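Local atomic coordinates of putative uncharacterized protein (Trypanosoma congolense, PDB entry 4E40), a protein that probably binds the haptoglobin-hemoglobin complex at the trypanosome cell surface, as an elongated helical-bundle receptor with residues that contact heme b. Residues 55-60 against 100-105; 110-115 against 217-222. One frame throughout, in Å; residues are numbered along the deposited sequence.

Interaction 1 (55-60 against 100-105); sequences DILAKG and HVKEEV. Unlike the reference sequence in segment 55-60: D55 (reference Glu).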
loop_
_atom_site.group_PDB
_atom_site.type_symbol
_atom_site.label_atom_id
_atom_site.label_comp_id
_atom_site.label_asym_id
_atom_site.label_seq_id
_atom_site.Cartn_x
_atom_site.Cartn_y
_atom_site.Cartn_z
ATOM N N ASP A 55 0.617 -22.532 -6.301
ATOM C CA ASP A 55 0.507 -23.429 -7.441
ATOM C C ASP A 55 1.908 -23.766 -7.919
ATOM O O ASP A 55 2.200 -24.924 -8.195
ATOM C CB ASP A 55 -0.265 -22.783 -8.602
ATOM C CG ASP A 55 -0.547 -23.771 -9.745
ATOM O OD1 ASP A 55 -1.147 -24.840 -9.494
ATOM O OD2 ASP A 55 -0.197 -23.487 -10.908
ATOM N N ILE A 56 2.753 -22.735 -7.989
ATOM C CA ILE A 56 4.163 -22.932 -8.416
ATOM C C ILE A 56 4.861 -23.947 -7.507
ATOM O O ILE A 56 5.546 -24.850 -8.004
ATOM C CB ILE A 56 4.910 -21.571 -8.412
ATOM C CG1 ILE A 56 4.431 -20.827 -9.650
ATOM C CG2 ILE A 56 6.426 -21.809 -8.491
ATOM C CD1 ILE A 56 4.852 -19.375 -9.593
ATOM N N LEU A 57 4.620 -23.833 -6.195
ATOM C CA LEU A 57 5.265 -24.736 -5.245
ATOM C C LEU A 57 4.746 -26.166 -5.437
ATOM O O LEU A 57 5.523 -27.093 -5.387
ATOM C CB LEU A 57 4.968 -24.281 -3.805
ATOM C CG LEU A 57 5.906 -25.005 -2.831
ATOM C CD1 LEU A 57 7.409 -25.055 -3.167
ATOM C CD2 LEU A 57 5.725 -24.388 -1.449
ATOM N N ALA A 58 3.451 -26.308 -5.618
ATOM C CA ALA A 58 2.873 -27.661 -5.818
ATOM C C ALA A 58 3.422 -28.296 -7.113
ATOM O O ALA A 58 3.815 -29.459 -7.113
ATOM C CB ALA A 58 1.360 -27.531 -5.830
ATOM N N LYS A 59 3.518 -27.506 -8.208
ATOM C CA LYS A 59 4.097 -28.099 -9.444
ATOM C C LYS A 59 5.554 -28.485 -9.271
ATOM O O LYS A 59 6.016 -29.462 -9.835
ATOM C CB LYS A 59 3.952 -27.087 -10.609
ATOM C CG LYS A 59 2.542 -26.984 -11.130
ATOM C CD LYS A 59 2.469 -25.866 -12.175
ATOM C CE LYS A 59 1.141 -25.764 -12.945
ATOM N NZ LYS A 59 0.058 -26.539 -12.268
ATOM N N GLY A 60 6.304 -27.655 -8.521
ATOM C CA GLY A 60 7.703 -27.959 -8.226
ATOM C C GLY A 60 7.886 -29.230 -7.380
ATOM O O GLY A 60 8.725 -30.091 -7.724
ATOM N N HIS A 100 15.389 -23.141 -4.796
ATOM C CA HIS A 100 15.194 -21.724 -5.132
ATOM C C HIS A 100 13.742 -21.341 -5.351
ATOM O O HIS A 100 13.354 -20.260 -4.982
ATOM C CB HIS A 100 16.035 -21.328 -6.364
ATOM C CG HIS A 100 17.460 -21.682 -6.237
ATOM N ND1 HIS A 100 18.268 -21.192 -5.208
ATOM C CD2 HIS A 100 18.269 -22.428 -7.062
ATOM C CE1 HIS A 100 19.509 -21.668 -5.381
ATOM N NE2 HIS A 100 19.532 -22.417 -6.524
ATOM N N VAL A 101 12.952 -22.245 -5.927
ATOM C CA VAL A 101 11.505 -22.035 -5.977
ATOM C C VAL A 101 10.977 -21.705 -4.581
ATOM O O VAL A 101 10.243 -20.725 -4.376
ATOM C CB VAL A 101 10.743 -23.265 -6.522
ATOM C CG1 VAL A 101 9.185 -23.016 -6.433
ATOM C CG2 VAL A 101 11.096 -23.480 -8.007
ATOM N N LYS A 102 11.379 -22.515 -3.605
ATOM C CA LYS A 102 10.885 -22.333 -2.240
ATOM C C LYS A 102 11.354 -20.999 -1.656
ATOM O O LYS A 102 10.587 -20.304 -1.004
ATOM C CB LYS A 102 11.382 -23.481 -1.361
ATOM C CG LYS A 102 10.668 -24.785 -1.668
ATOM C CD LYS A 102 11.343 -25.969 -0.983
ATOM C CE LYS A 102 11.507 -25.741 0.496
ATOM N NZ LYS A 102 11.607 -27.063 1.178
ATOM N N GLU A 103 12.626 -20.626 -1.910
ATOM C CA GLU A 103 13.123 -19.310 -1.465
ATOM C C GLU A 103 12.320 -18.168 -2.044
ATOM O O GLU A 103 11.875 -17.243 -1.319
ATOM C CB GLU A 103 14.592 -19.178 -1.915
ATOM C CG GLU A 103 15.563 -20.015 -1.109
ATOM C CD GLU A 103 16.910 -20.294 -1.789
ATOM O OE1 GLU A 103 17.055 -19.876 -2.970
ATOM O OE2 GLU A 103 17.751 -20.961 -1.215
ATOM N N GLU A 104 12.033 -18.239 -3.347
ATOM C CA GLU A 104 11.218 -17.164 -3.972
ATOM C C GLU A 104 9.774 -17.126 -3.533
ATOM O O GLU A 104 9.231 -16.033 -3.338
ATOM C CB GLU A 104 11.319 -17.193 -5.489
ATOM C CG GLU A 104 12.766 -17.099 -5.989
ATOM C CD GLU A 104 13.431 -15.771 -5.644
ATOM O OE1 GLU A 104 12.702 -14.782 -5.393
ATOM O OE2 GLU A 104 14.681 -15.748 -5.660
ATOM N N VAL A 105 9.182 -18.283 -3.309
ATOM C CA VAL A 105 7.778 -18.367 -2.870
ATOM C C VAL A 105 7.694 -17.883 -1.433
ATOM O O VAL A 105 6.689 -17.231 -1.081
ATOM C CB VAL A 105 7.235 -19.795 -3.108
ATOM C CG1 VAL A 105 5.849 -19.995 -2.404
ATOM C CG2 VAL A 105 7.092 -20.030 -4.621
#
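I56 meets V101 methyl to methyl: CG2 of I56 lies 3.6 Å from CG1 of V101, and the two side chains cross obliquely. Both residues point toward the opposing helix. Both methyls belong to the branch set anti to the backbone N, with chi1 175° placing CG1 of V101. One turn further along the second helix, V105 also points across. V105 CG2 stands 4.3 Å from CG2 of I56, which therefore meets both valines.

L57 works differently. Its CB leaves the backbone to the side of the contact. Chi1 of -166° sets CG anti to the backbone N, and the branch beyond it reaches the other helix. L57 CD1 rests 3.6 Å from CG of K102, while CD2 is the methyl on the V105 side. K102 is met at CG; beyond it the chain bends at chi3 and the amino end leads away. No hydrogen bond crosses the contact.

Segments 55-60 and 100-105 lie on the long helices 28-73 and 82-147 in the helical bundle of the haptoglobin-hemoglobin receptor. The segments run antiparallel, with their axes at 166° and 10.0 Å apart at closest approach. V101 also touches Q229 on helix 192-246, and E104 packs on A222 and K225 there, so the third long helix covers a flank of the second. The side chain of I56 is close to that of K52, a heme b binding residue seen in a structure of this protein; no heme is bound to this chain.

Away from the interface H100 is held by its own helix. H100 ND1 donates to E103 OE1 at 2.9 Å, on the syn side but tilted from the carboxylate plane, and the acceptor lies nearly in the ring plane.

Interaction 2 (110-115 against 217-222); sequences KKVNEI and EELETA. Unlike the reference sequence in segment 110-115: V112 (reference Ala).
K111 reaches across to L219 and E218, with carbons as well as charge in contact. K111 CB packs 3.7 Å from CB of L219, where the two helices come close; the CA atoms of these residues are 5.7 Å apart. K111 CG, set anti to the carbonyl carbon, lies over the backbone of L219, 3.9 Å from L219 N. The chain then bends at chi2 (-59°), which puts K111 CD beside E218, 3.6 Å from E218 OE1. CE is also nearest to this oxygen, and both carbons pass CB of E218. The side chains of K111 and E218 cross at about a right angle.

At the tip, K111 NZ donates to OE1 of E218 at 2.8 Å, a salt bridge. The ammonium comes from above the carboxylate plane, 50° out of it. OE1 of E114 makes a long second salt bridge with NZ, one turn on in the same helix. The lysine thus lies between two acids, and its charge probably eases their repulsion. OE2 of E218 is paired with R215 NH1, so the carboxylate is held at both oxygens.

Deeper in, L219 CD1 meets V112 CG2, 3.7 Å away, and CD1 of I115. The side chains of L219 and I115 cross at about a right angle. V112 also touches R50, I115 touches N43 and T46, and L219 touches S49, all on helix 28-73.

I115 lies close to R42, a heme b binding residue seen in a structure of this protein; no heme is bound here. Segments 110-115 and 217-222 run antiparallel at 162°. The buried apolar seam, edged by a salt-bridge network and flanked by helix 28-73, belongs to an up-down-up bundle of three long helices.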
loop_
_atom_site.group_PDB
_atom_site.type_symbol
_atom_site.label_atom_id
_atom_site.label_comp_id
_atom_site.label_asym_id
_atom_site.label_seq_id
_atom_site.Cartn_x
_atom_site.Cartn_y
_atom_site.Cartn_z
ATOM N N LYS A 110 6.084 -13.306 2.193
ATOM C CA LYS A 110 6.479 -12.204 3.074
ATOM C C LYS A 110 5.873 -10.907 2.555
ATOM O O LYS A 110 5.346 -10.108 3.358
ATOM C CB LYS A 110 8.004 -12.061 3.196
ATOM C CG LYS A 110 8.670 -13.203 3.975
ATOM C CD LYS A 110 10.208 -13.136 3.986
ATOM C CE LYS A 110 10.844 -14.368 4.670
ATOM N NZ LYS A 110 10.125 -14.790 5.897
ATOM N N LYS A 111 5.922 -10.730 1.233
ATOM C CA LYS A 111 5.399 -9.468 0.649
ATOM C C LYS A 111 3.912 -9.403 0.749
ATOM O O LYS A 111 3.347 -8.277 0.929
ATOM C CB LYS A 111 5.833 -9.282 -0.836
ATOM C CG LYS A 111 7.324 -9.267 -1.004
ATOM C CD LYS A 111 8.098 -8.207 -0.257
ATOM C CE LYS A 111 9.541 -8.670 -0.181
ATOM N NZ LYS A 111 10.439 -7.543 0.136
ATOM N N VAL A 112 3.238 -10.521 0.536
ATOM C CA VAL A 112 1.792 -10.555 0.698
ATOM C C VAL A 112 1.452 -10.116 2.139
ATOM O O VAL A 112 0.568 -9.289 2.347
ATOM C CB VAL A 112 1.229 -11.937 0.493
ATOM C CG1 VAL A 112 -0.194 -12.117 1.052
ATOM C CG2 VAL A 112 1.286 -12.302 -1.029
ATOM N N ASN A 113 2.137 -10.698 3.113
ATOM C CA ASN A 113 1.854 -10.319 4.526
ATOM C C ASN A 113 2.178 -8.879 4.809
ATOM O O ASN A 113 1.387 -8.196 5.544
ATOM C CB ASN A 113 2.589 -11.291 5.473
ATOM C CG ASN A 113 1.922 -12.669 5.514
ATOM O OD1 ASN A 113 0.724 -12.788 5.289
ATOM N ND2 ASN A 113 2.679 -13.689 5.780
ATOM N N GLU A 114 3.250 -8.348 4.204
ATOM C CA GLU A 114 3.599 -6.946 4.386
ATOM C C GLU A 114 2.502 -6.064 3.804
ATOM O O GLU A 114 2.128 -5.050 4.441
ATOM C CB GLU A 114 4.943 -6.595 3.763
ATOM C CG GLU A 114 6.035 -7.243 4.647
ATOM C CD GLU A 114 7.466 -7.165 4.104
ATOM O OE1 GLU A 114 7.664 -6.855 2.927
ATOM O OE2 GLU A 114 8.410 -7.506 4.874
ATOM N N ILE A 115 1.990 -6.416 2.626
ATOM C CA ILE A 115 0.920 -5.592 2.020
ATOM C C ILE A 115 -0.348 -5.603 2.881
ATOM O O ILE A 115 -1.034 -4.555 3.016
ATOM C CB ILE A 115 0.618 -6.092 0.590
ATOM C CG1 ILE A 115 1.810 -5.673 -0.302
ATOM C CG2 ILE A 115 -0.705 -5.539 0.051
ATOM C CD1 ILE A 115 1.819 -6.397 -1.662
ATOM N N GLU A 217 5.872 -4.517 -6.095
ATOM C CA GLU A 217 6.866 -4.680 -7.207
ATOM C C GLU A 217 7.804 -5.818 -6.793
ATOM O O GLU A 217 8.148 -6.689 -7.643
ATOM C CB GLU A 217 7.676 -3.376 -7.453
ATOM C CG GLU A 217 6.853 -2.274 -8.130
ATOM C CD GLU A 217 7.677 -1.000 -8.424
ATOM O OE1 GLU A 217 8.550 -0.630 -7.594
ATOM O OE2 GLU A 217 7.427 -0.329 -9.467
ATOM N N GLU A 218 8.224 -5.806 -5.536
ATOM C CA GLU A 218 9.097 -6.894 -5.006
ATOM C C GLU A 218 8.435 -8.262 -5.070
ATOM O O GLU A 218 9.082 -9.301 -5.417
ATOM C CB GLU A 218 9.586 -6.567 -3.598
ATOM C CG GLU A 218 10.510 -5.349 -3.503
ATOM C CD GLU A 218 10.487 -4.657 -2.154
ATOM O OE1 GLU A 218 9.800 -5.152 -1.225
ATOM O OE2 GLU A 218 11.122 -3.584 -2.029
ATOM N N LEU A 219 7.142 -8.309 -4.780
ATOM C CA LEU A 219 6.360 -9.541 -4.922
ATOM C C LEU A 219 6.396 -10.090 -6.349
ATOM O O LEU A 219 6.645 -11.295 -6.594
ATOM C CB LEU A 219 4.915 -9.289 -4.446
ATOM C CG LEU A 219 4.017 -10.512 -4.269
ATOM C CD1 LEU A 219 2.843 -9.998 -3.437
ATOM C CD2 LEU A 219 3.523 -11.167 -5.560
ATOM N N GLU A 220 6.179 -9.175 -7.287
ATOM C CA GLU A 220 6.163 -9.548 -8.677
ATOM C C GLU A 220 7.524 -10.012 -9.122
ATOM O O GLU A 220 7.567 -10.999 -9.906
ATOM C CB GLU A 220 5.704 -8.345 -9.538
ATOM C CG GLU A 220 5.536 -8.710 -11.006
ATOM C CD GLU A 220 4.785 -9.994 -11.316
ATOM O OE1 GLU A 220 5.328 -10.755 -12.164
ATOM O OE2 GLU A 220 3.672 -10.263 -10.775
ATOM N N THR A 221 8.592 -9.406 -8.635
ATOM C CA THR A 221 9.964 -9.837 -9.014
ATOM C C THR A 221 10.223 -11.273 -8.507
ATOM O O THR A 221 10.755 -12.135 -9.219
ATOM C CB THR A 221 10.995 -8.876 -8.487
ATOM O OG1 THR A 221 10.823 -7.648 -9.204
ATOM C CG2 THR A 221 12.415 -9.402 -8.677
ATOM N N ALA A 222 9.787 -11.529 -7.289
ATOM C CA ALA A 222 9.945 -12.936 -6.772
ATOM C C ALA A 222 9.089 -13.962 -7.469
ATOM O O ALA A 222 9.524 -15.124 -7.625
ATOM C CB ALA A 222 9.683 -12.921 -5.244
#

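From the N terminus, helix 28-73 runs along the bundle and the chain turns back into helix 82-147. Interaction 1 closes this hairpin, with 39 residues between its segments. The chain continues along helix 82-147 to 110-115. Interaction 2 closes a longer excursion of 101 residues, which passes through the shorter helices 153-160, 172-180 and 183-187 before helix 192-246 returns. The two closures follow in series; they neither nest nor cross. Helix 82-147 serves both, so it ties the first long helix to the last. Their centres are 14 Å apart, and they touch where E104 CB packs 3.5 Å from A222 O.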